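Local coordinates for ABC transporter binding protein AcbH (Actinoplanes, PDB 3OO8), which binds beta-D-galactopyranose, its exclusive substrate, as the extracellular solute receptor of an ABC transporter, at residues K185-L197 and F370-I384. The protein carries 2 engineered substitutions. Residues are numbered along the deposited sequence; the frame is centred on the assembly and turned at random.
Sequences KDGWPALGTFDIL and FMERDTVPDMANAMI. Engineered in segment 370-384: Glu372 (natural residue Asp).
Phe370 meets Trp188 edge on: its CZ comes near the plane of the indole, 4.1 Å from CE3, while the carbonyl O of Trp188 lies in the plane of the phenyl ring, 3.3 Å from that same CZ. Pro189 CD sits over the rim of one face of the indole, and Trp142 stacks on Phe370. A chi1 of -171° swings the ring of Phe370 toward helix 191-197, where CE1 reaches Gly192 N. At the edge of the Phe194 ring, in plane, is Asp195 OD1; Met371 CE approaches that ring obliquely, 3.5 Å from CD2.

Leu191 is the knob, set among Met371, Glu372, Ala380 and Ile384. Leu191 and Met371 cross at about a right angle, Leu191 CD2 3.9 Å from Met371 SD, and Leu191 CD1 rests on Ile384 CG1. Ile384 CG2 also lies 3.4 Å from Gly187 CA, too tight for a side chain there. Asp195 OD2 takes a weak, bent bond (128°) from Met371 N, the first amide of helix 371-374. That helix start may help to hold the charge, whereas Asp297 OD2, close to Asp195 OD2, would raise its cost, so one of the pair may well be protonated. An alanine at Asp195 would probably leave Met371 N without this acceptor and open a gap beside Met371 CB and CE.

Engineered Glu372 (natural Asp) and Arg373, both at galactose-binding positions, thus sit on a short helix anchored to helix 191-197, beside the sugar pocket of this class 2 solute-binding fold.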
# COMPACT_ATOMS: atom_id res chain seq x y z
N LYS A 185 3.60 12.41 -13.97
CA LYS A 185 4.98 12.49 -14.44
C LYS A 185 5.88 11.47 -13.72
O LYS A 185 6.83 10.96 -14.32
CB LYS A 185 5.50 13.92 -14.26
CG LYS A 185 6.88 14.14 -14.91
CD LYS A 185 7.22 15.63 -14.94
CE LYS A 185 8.37 15.92 -15.90
NZ LYS A 185 9.65 15.38 -15.37
N ASP A 186 5.58 11.19 -12.45
CA ASP A 186 6.33 10.25 -11.63
C ASP A 186 6.10 8.78 -11.96
O ASP A 186 6.83 7.91 -11.48
CB ASP A 186 6.02 10.50 -10.14
CG ASP A 186 6.35 11.93 -9.71
OD1 ASP A 186 7.52 12.34 -9.84
OD2 ASP A 186 5.44 12.62 -9.24
N GLY A 187 5.10 8.52 -12.79
CA GLY A 187 4.87 7.19 -13.37
C GLY A 187 4.04 6.30 -12.47
O GLY A 187 3.03 5.73 -12.90
N TRP A 188 4.44 6.22 -11.22
CA TRP A 188 3.73 5.32 -10.30
C TRP A 188 2.37 5.84 -9.77
O TRP A 188 1.49 5.03 -9.50
CB TRP A 188 4.63 4.88 -9.13
CG TRP A 188 5.16 6.06 -8.36
CD1 TRP A 188 6.37 6.69 -8.54
CD2 TRP A 188 4.50 6.75 -7.29
NE1 TRP A 188 6.48 7.76 -7.68
CE2 TRP A 188 5.36 7.81 -6.88
CE3 TRP A 188 3.25 6.59 -6.65
CZ2 TRP A 188 5.02 8.68 -5.85
CZ3 TRP A 188 2.92 7.48 -5.61
CH2 TRP A 188 3.80 8.52 -5.24
N PRO A 189 2.15 7.17 -9.64
CA PRO A 189 0.86 7.58 -9.05
C PRO A 189 -0.40 7.00 -9.73
O PRO A 189 -1.32 6.55 -9.02
CB PRO A 189 0.88 9.12 -9.17
CG PRO A 189 2.35 9.45 -9.08
CD PRO A 189 3.00 8.35 -9.91
N ALA A 190 -0.43 6.96 -11.06
CA ALA A 190 -1.63 6.49 -11.78
C ALA A 190 -1.90 5.01 -11.61
O ALA A 190 -3.01 4.55 -11.88
CB ALA A 190 -1.53 6.85 -13.30
N LEU A 191 -0.87 4.26 -11.23
CA LEU A 191 -1.09 2.83 -10.98
C LEU A 191 -2.15 2.66 -9.89
O LEU A 191 -2.90 1.68 -9.91
CB LEU A 191 0.20 2.15 -10.54
CG LEU A 191 1.41 2.24 -11.49
CD1 LEU A 191 2.53 1.35 -10.95
CD2 LEU A 191 0.94 1.80 -12.89
N GLY A 192 -2.21 3.60 -8.95
CA GLY A 192 -3.21 3.52 -7.86
C GLY A 192 -4.64 3.61 -8.38
O GLY A 192 -5.56 3.07 -7.78
N THR A 193 -4.85 4.40 -9.43
CA THR A 193 -6.18 4.50 -10.02
C THR A 193 -6.55 3.17 -10.72
O THR A 193 -7.69 2.70 -10.61
CB THR A 193 -6.29 5.71 -10.96
OG1 THR A 193 -6.28 6.89 -10.15
CG2 THR A 193 -7.59 5.64 -11.73
N PHE A 194 -5.60 2.58 -11.43
CA PHE A 194 -5.85 1.27 -12.03
C PHE A 194 -6.27 0.28 -10.94
O PHE A 194 -7.31 -0.40 -11.05
CB PHE A 194 -4.66 0.69 -12.80
CG PHE A 194 -4.97 -0.67 -13.37
CD1 PHE A 194 -5.54 -0.80 -14.64
CD2 PHE A 194 -4.78 -1.82 -12.60
CE1 PHE A 194 -5.87 -2.03 -15.13
CE2 PHE A 194 -5.15 -3.07 -13.08
CZ PHE A 194 -5.68 -3.17 -14.36
N ASP A 195 -5.46 0.22 -9.89
CA ASP A 195 -5.73 -0.71 -8.81
C ASP A 195 -7.12 -0.56 -8.21
O ASP A 195 -7.83 -1.54 -7.99
CB ASP A 195 -4.73 -0.54 -7.67
CG ASP A 195 -3.32 -0.93 -8.06
OD1 ASP A 195 -3.05 -1.58 -9.10
OD2 ASP A 195 -2.45 -0.55 -7.20
N ILE A 196 -7.50 0.67 -7.88
CA ILE A 196 -8.77 0.86 -7.18
C ILE A 196 -9.98 0.58 -8.09
O ILE A 196 -10.98 0.02 -7.62
CB ILE A 196 -8.84 2.25 -6.46
CG1 ILE A 196 -9.90 2.27 -5.35
CG2 ILE A 196 -9.05 3.43 -7.44
CD1 ILE A 196 -9.82 1.13 -4.32
N LEU A 197 -9.90 1.01 -9.35
CA LEU A 197 -10.96 0.68 -10.32
C LEU A 197 -11.10 -0.84 -10.44
O LEU A 197 -12.22 -1.35 -10.43
CB LEU A 197 -10.67 1.28 -11.68
CG LEU A 197 -10.77 2.80 -11.69
CD1 LEU A 197 -10.39 3.25 -13.07
CD2 LEU A 197 -12.21 3.26 -11.41
N PHE A 370 -0.49 -2.19 -3.39
CA PHE A 370 -0.10 -1.28 -4.51
C PHE A 370 0.53 -2.11 -5.62
O PHE A 370 1.21 -3.09 -5.36
CB PHE A 370 0.79 -0.12 -4.05
CG PHE A 370 1.01 0.93 -5.12
CD1 PHE A 370 -0.01 1.80 -5.51
CD2 PHE A 370 2.27 1.06 -5.69
CE1 PHE A 370 0.23 2.77 -6.49
CE2 PHE A 370 2.50 2.03 -6.67
CZ PHE A 370 1.47 2.88 -7.06
N MET A 371 0.28 -1.71 -6.86
CA MET A 371 0.73 -2.54 -7.99
C MET A 371 2.22 -2.88 -7.95
O MET A 371 2.61 -4.00 -8.27
CB MET A 371 0.37 -1.87 -9.32
CG MET A 371 0.65 -2.82 -10.49
SD MET A 371 0.40 -2.03 -12.11
CE MET A 371 -1.37 -1.70 -12.08
N GLU A 372 3.05 -1.93 -7.53
CA GLU A 372 4.49 -2.18 -7.47
C GLU A 372 4.93 -3.32 -6.55
O GLU A 372 6.05 -3.85 -6.70
CB GLU A 372 5.20 -0.90 -7.08
CG GLU A 372 5.14 0.14 -8.16
CD GLU A 372 6.40 0.23 -8.95
OE1 GLU A 372 7.06 -0.82 -9.22
OE2 GLU A 372 6.73 1.40 -9.28
N ARG A 373 4.08 -3.68 -5.59
CA ARG A 373 4.39 -4.77 -4.66
C ARG A 373 3.54 -5.99 -4.94
O ARG A 373 3.93 -7.10 -4.56
CB ARG A 373 4.17 -4.30 -3.21
CG ARG A 373 5.15 -3.24 -2.78
CD ARG A 373 4.88 -2.85 -1.33
NE ARG A 373 5.94 -1.99 -0.80
CZ ARG A 373 6.07 -1.70 0.50
NH1 ARG A 373 5.22 -2.22 1.36
NH2 ARG A 373 7.06 -0.92 0.93
N ASP A 374 2.40 -5.83 -5.62
CA ASP A 374 1.56 -7.01 -5.87
C ASP A 374 1.94 -7.81 -7.12
O ASP A 374 1.52 -8.96 -7.26
CB ASP A 374 0.06 -6.63 -5.93
CG ASP A 374 -0.55 -6.47 -4.54
OD1 ASP A 374 -0.25 -7.33 -3.67
OD2 ASP A 374 -1.38 -5.55 -4.39
N THR A 375 2.66 -7.18 -8.02
CA THR A 375 3.16 -7.88 -9.21
C THR A 375 4.68 -7.79 -9.20
O THR A 375 5.28 -7.22 -8.27
CB THR A 375 2.55 -7.31 -10.54
OG1 THR A 375 2.85 -8.21 -11.62
CG2 THR A 375 3.09 -5.92 -10.87
N VAL A 376 5.33 -8.37 -10.19
CA VAL A 376 6.78 -8.20 -10.24
C VAL A 376 7.18 -6.83 -10.76
O VAL A 376 6.46 -6.20 -11.54
CB VAL A 376 7.51 -9.30 -11.02
CG1 VAL A 376 6.99 -10.68 -10.61
CG2 VAL A 376 7.34 -9.10 -12.49
N PRO A 377 8.34 -6.34 -10.33
CA PRO A 377 8.74 -5.00 -10.73
C PRO A 377 8.70 -4.71 -12.23
O PRO A 377 8.26 -3.63 -12.64
CB PRO A 377 10.15 -4.87 -10.16
CG PRO A 377 10.06 -5.69 -8.89
CD PRO A 377 9.21 -6.87 -9.25
N ASP A 378 9.21 -5.64 -13.03
CA ASP A 378 9.23 -5.49 -14.48
C ASP A 378 7.79 -5.28 -15.01
O ASP A 378 7.59 -4.51 -15.97
CB ASP A 378 9.83 -6.74 -15.15
CG ASP A 378 11.36 -6.75 -15.17
OD1 ASP A 378 12.01 -5.77 -14.76
OD2 ASP A 378 11.89 -7.79 -15.59
N MET A 379 6.81 -5.96 -14.41
CA MET A 379 5.41 -5.86 -14.89
C MET A 379 4.82 -4.51 -14.49
O MET A 379 4.22 -3.82 -15.31
CB MET A 379 4.56 -7.03 -14.37
CG MET A 379 3.15 -7.13 -15.04
SD MET A 379 3.20 -7.40 -16.83
CE MET A 379 2.45 -5.90 -17.49
N ALA A 380 4.98 -4.12 -13.23
CA ALA A 380 4.55 -2.76 -12.85
C ALA A 380 5.20 -1.66 -13.67
O ALA A 380 4.54 -0.68 -14.03
CB ALA A 380 4.78 -2.53 -11.36
N ASN A 381 6.50 -1.79 -13.93
CA ASN A 381 7.20 -0.75 -14.70
C ASN A 381 6.68 -0.68 -16.13
O ASN A 381 6.54 0.41 -16.71
CB ASN A 381 8.71 -0.96 -14.71
CG ASN A 381 9.32 -0.64 -13.36
OD1 ASN A 381 8.79 0.16 -12.60
ND2 ASN A 381 10.44 -1.30 -13.05
N ALA A 382 6.32 -1.83 -16.68
CA ALA A 382 5.79 -1.87 -18.05
C ALA A 382 4.44 -1.14 -18.06
O ALA A 382 4.09 -0.45 -19.03
CB ALA A 382 5.65 -3.34 -18.50
N MET A 383 3.65 -1.32 -17.00
CA MET A 383 2.33 -0.70 -16.94
C MET A 383 2.41 0.81 -16.80
O MET A 383 1.50 1.51 -17.21
CB MET A 383 1.46 -1.26 -15.80
CG MET A 383 1.04 -2.72 -15.99
SD MET A 383 0.27 -3.04 -17.61
CE MET A 383 -1.07 -1.85 -17.62
N ILE A 384 3.45 1.31 -16.13
CA ILE A 384 3.61 2.77 -16.01
C ILE A 384 3.49 3.49 -17.34
O ILE A 384 2.71 4.43 -17.48
CB ILE A 384 4.93 3.12 -15.30
CG1 ILE A 384 4.80 2.76 -13.80
CG2 ILE A 384 5.26 4.60 -15.47
CD1 ILE A 384 6.08 2.95 -12.98